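PDB 5C92: kelch domain-containing protein from Colletotrichum graminicola M1.001, which is a copper-binding alcohol oxidase that probably oxidises primary alcohols to aldehydes with the radical copper chemistry of the galactose oxidase family. Local coordinates for residues Q388-T393 with Q476-T481. Residues are numbered along the deposited sequence; the frame is centred on the assembly and turned at random.
Sequences QSLSDT and QFFKVT
Leu390 reaches across to the strand 476-480 with one methyl group, CD1, which straddles two side-chain roots: it lies 4.0 Å from Gln476 CB and 4.0 Å from Phe478 CB. The leucine and glutamine side chains run antiparallel to each other, whereas the phenylalanine lies roughly perpendicular to the leucine, CD1 meeting the phenyl ring obliquely. Phe478 holds its CG between the backbone N and the carbonyl carbon (chi1 73°), which carries the ring away from the segment 388-393 and into the interior, while CB stays behind, 3.5 Å from Thr393 O. Thr393 O also accepts the one hydrogen bond between the segments, from Lys479 N at 2.7 Å, and so joins the chain to 476-480 just before the short strand 394-395 runs parallel to it. Lys479 CG passes 3.6 Å from Thr393 O before the extended chain leads off to a salt bridge with Asp81. The contact belongs to the galactose oxidase-like early set domain, an immunoglobulin-like beta-sandwich in this family, away from the copper site. Strand 387-390 pairs with 400-405, and 476-480 with 459-466; Ile401, Ile403 and Leu463 from these partners pack round Leu390.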
ATOM      1  N   GLN A 388     -10.035   5.449 -24.116  1.00 50.72           N
ATOM      2  CA  GLN A 388      -9.346   6.262 -25.118  1.00 49.41           C
ATOM      3  C   GLN A 388      -8.844   7.544 -24.510  1.00 50.36           C
ATOM      4  O   GLN A 388      -7.701   7.947 -24.780  1.00 46.27           O
ATOM      5  CB  GLN A 388     -10.255   6.580 -26.276  1.00 54.95           C
ATOM      6  CG  GLN A 388     -10.855   5.313 -26.838  1.00 65.94           C
ATOM      7  CD  GLN A 388     -11.198   5.441 -28.300  1.00 69.64           C
ATOM      8  OE1 GLN A 388     -10.747   4.640 -29.124  1.00 63.53           O
ATOM      9  NE2 GLN A 388     -12.027   6.431 -28.628  1.00 66.51           N
ATOM     10  N   SER A 389      -9.684   8.155 -23.672  1.00 43.32           N
ATOM     11  CA  SER A 389      -9.403   9.478 -23.164  1.00 50.70           C
ATOM     12  C   SER A 389     -10.145   9.693 -21.856  1.00 44.06           C
ATOM     13  O   SER A 389     -11.211   9.139 -21.607  1.00 39.37           O
ATOM     14  CB  SER A 389      -9.846  10.558 -24.197  1.00 47.55           C
ATOM     15  OG  SER A 389     -11.259  10.836 -24.094  1.00 53.18           O
ATOM     16  N   LEU A 390      -9.601  10.605 -21.077  1.00 49.93           N
ATOM     17  CA  LEU A 390     -10.354  11.268 -20.067  1.00 52.19           C
ATOM     18  C   LEU A 390     -10.557  12.759 -20.437  1.00 49.73           C
ATOM     19  O   LEU A 390      -9.618  13.417 -20.912  1.00 50.14           O
ATOM     20  CB  LEU A 390      -9.607  11.111 -18.727  1.00 53.20           C
ATOM     21  CG  LEU A 390      -9.313   9.679 -18.231  1.00 47.98           C
ATOM     22  CD1 LEU A 390      -8.592   9.729 -16.891  1.00 49.71           C
ATOM     23  CD2 LEU A 390     -10.595   8.877 -18.119  1.00 44.84           C
ATOM     24  N   SER A 391     -11.728  13.295 -20.081  1.00 50.64           N
ATOM     25  CA  SER A 391     -12.031  14.706 -20.261  1.00 46.28           C
ATOM     26  C   SER A 391     -11.001  15.576 -19.522  1.00 54.63           C
ATOM     27  O   SER A 391     -10.483  16.585 -20.086  1.00 52.88           O
ATOM     28  CB  SER A 391     -13.431  15.023 -19.729  1.00 51.20           C
ATOM     29  OG  SER A 391     -13.428  15.549 -18.379  1.00 55.56           O
ATOM     30  N   ASP A 392     -10.777  15.203 -18.252  1.00 45.20           N
ATOM     31  CA  ASP A 392      -9.843  15.873 -17.323  1.00 48.98           C
ATOM     32  C   ASP A 392      -8.936  14.856 -16.624  1.00 44.41           C
ATOM     33  O   ASP A 392      -9.326  13.710 -16.387  1.00 44.39           O
ATOM     34  CB  ASP A 392     -10.615  16.627 -16.233  1.00 51.75           C
ATOM     35  CG  ASP A 392     -11.302  17.865 -16.748  0.70 63.89           C
ATOM     36  OD1 ASP A 392     -12.373  17.726 -17.393  0.60 65.07           O
ATOM     37  OD2 ASP A 392     -10.764  18.967 -16.487  0.70 68.05           O
ATOM     38  N   THR A 393      -7.739  15.280 -16.260  1.00 41.89           N
ATOM     39  CA  THR A 393      -6.791  14.380 -15.596  1.00 42.70           C
ATOM     40  C   THR A 393      -6.318  14.951 -14.281  1.00 43.31           C
ATOM     41  O   THR A 393      -5.567  14.298 -13.578  1.00 35.12           O
ATOM     42  CB  THR A 393      -5.564  14.053 -16.490  1.00 42.95           C
ATOM     43  OG1 THR A 393      -4.825  15.250 -16.793  1.00 40.37           O
ATOM     44  CG2 THR A 393      -6.001  13.379 -17.762  1.00 38.20           C
ATOM     45  N   GLN A 476      -6.101   4.273 -16.800  1.00 26.61           N
ATOM     46  CA  GLN A 476      -5.571   5.557 -17.064  1.00 29.64           C
ATOM     47  C   GLN A 476      -5.260   6.167 -15.745  1.00 27.22           C
ATOM     48  O   GLN A 476      -5.943   5.905 -14.771  1.00 34.47           O
ATOM     49  CB  GLN A 476      -6.638   6.405 -17.767  1.00 37.74           C
ATOM     50  CG  GLN A 476      -6.849   5.970 -19.204  1.00 45.68           C
ATOM     51  CD  GLN A 476      -5.961   6.763 -20.157  1.00 52.69           C
ATOM     52  OE1 GLN A 476      -5.741   7.966 -19.962  1.00 52.50           O
ATOM     53  NE2 GLN A 476      -5.411   6.087 -21.152  0.70 53.72           N
ATOM     54  N   PHE A 477      -4.286   7.051 -15.728  1.00 26.58           N
ATOM     55  CA  PHE A 477      -3.912   7.742 -14.541  1.00 30.58           C
ATOM     56  C   PHE A 477      -4.553   9.095 -14.523  1.00 33.23           C
ATOM     57  O   PHE A 477      -4.579   9.760 -15.546  1.00 35.03           O
ATOM     58  CB  PHE A 477      -2.399   7.905 -14.510  1.00 30.61           C
ATOM     59  CG  PHE A 477      -1.663   6.632 -14.227  1.00 29.39           C
ATOM     60  CD1 PHE A 477      -1.334   6.290 -12.918  1.00 30.85           C
ATOM     61  CD2 PHE A 477      -1.187   5.841 -15.261  1.00 25.59           C
ATOM     62  CE1 PHE A 477      -0.638   5.113 -12.656  1.00 26.61           C
ATOM     63  CE2 PHE A 477      -0.529   4.651 -15.005  1.00 24.56           C
ATOM     64  CZ  PHE A 477      -0.250   4.294 -13.698  1.00 26.87           C
ATOM     65  N   PHE A 478      -4.918   9.567 -13.336  1.00 26.85           N
ATOM     66  CA  PHE A 478      -5.356  10.925 -13.188  1.00 30.00           C
ATOM     67  C   PHE A 478      -5.144  11.320 -11.766  1.00 32.17           C
ATOM     68  O   PHE A 478      -4.914  10.463 -10.931  1.00 30.65           O
ATOM     69  CB  PHE A 478      -6.822  11.072 -13.597  1.00 36.87           C
ATOM     70  CG  PHE A 478      -7.795  10.483 -12.629  1.00 32.97           C
ATOM     71  CD1 PHE A 478      -8.073   9.132 -12.655  1.00 33.00           C
ATOM     72  CD2 PHE A 478      -8.392  11.276 -11.664  1.00 34.29           C
ATOM     73  CE1 PHE A 478      -8.907   8.556 -11.723  1.00 33.31           C
ATOM     74  CE2 PHE A 478      -9.265  10.716 -10.752  1.00 37.80           C
ATOM     75  CZ  PHE A 478      -9.537   9.348 -10.805  1.00 33.50           C
ATOM     76  N   LYS A 479      -5.118  12.610 -11.497  1.00 31.14           N
ATOM     77  CA  LYS A 479      -4.988  13.057 -10.128  1.00 35.39           C
ATOM     78  C   LYS A 479      -6.165  13.823  -9.569  1.00 36.58           C
ATOM     79  O   LYS A 479      -6.957  14.405 -10.295  1.00 36.07           O
ATOM     80  CB  LYS A 479      -3.675  13.798  -9.882  1.00 40.27           C
ATOM     81  CG  LYS A 479      -3.351  14.940 -10.759  1.00 48.71           C
ATOM     82  CD  LYS A 479      -2.035  15.515 -10.274  1.00 50.49           C
ATOM     83  CE  LYS A 479      -1.641  16.695 -11.121  1.00 54.49           C
ATOM     84  NZ  LYS A 479      -0.605  17.474 -10.398  1.00 59.20           N
ATOM     85  N   VAL A 480      -6.297  13.724  -8.248  1.00 36.94           N
ATOM     86  CA  VAL A 480      -7.261  14.457  -7.484  1.00 32.58           C
ATOM     87  C   VAL A 480      -6.483  15.576  -6.828  1.00 37.59           C
ATOM     88  O   VAL A 480      -5.511  15.304  -6.137  1.00 33.30           O
ATOM     89  CB  VAL A 480      -7.937  13.546  -6.452  1.00 37.17           C
ATOM     90  CG1 VAL A 480      -8.673  14.332  -5.386  1.00 39.84           C
ATOM     91  CG2 VAL A 480      -8.882  12.607  -7.157  1.00 35.97           C
ATOM     92  N   THR A 481      -6.830  16.835  -7.141  1.00 37.69           N
ATOM     93  CA  THR A 481      -6.081  18.011  -6.640  1.00 35.52           C
ATOM     94  C   THR A 481      -6.848  18.731  -5.544  1.00 36.98           C
ATOM     95  O   THR A 481      -8.043  18.591  -5.476  1.00 38.76           O
ATOM     96  CB  THR A 481      -5.881  19.018  -7.782  1.00 46.16           C
ATOM     97  OG1 THR A 481      -7.141  19.208  -8.436  1.00 46.94           O
ATOM     98  CG2 THR A 481      -4.899  18.488  -8.803  1.00 45.97           C
TER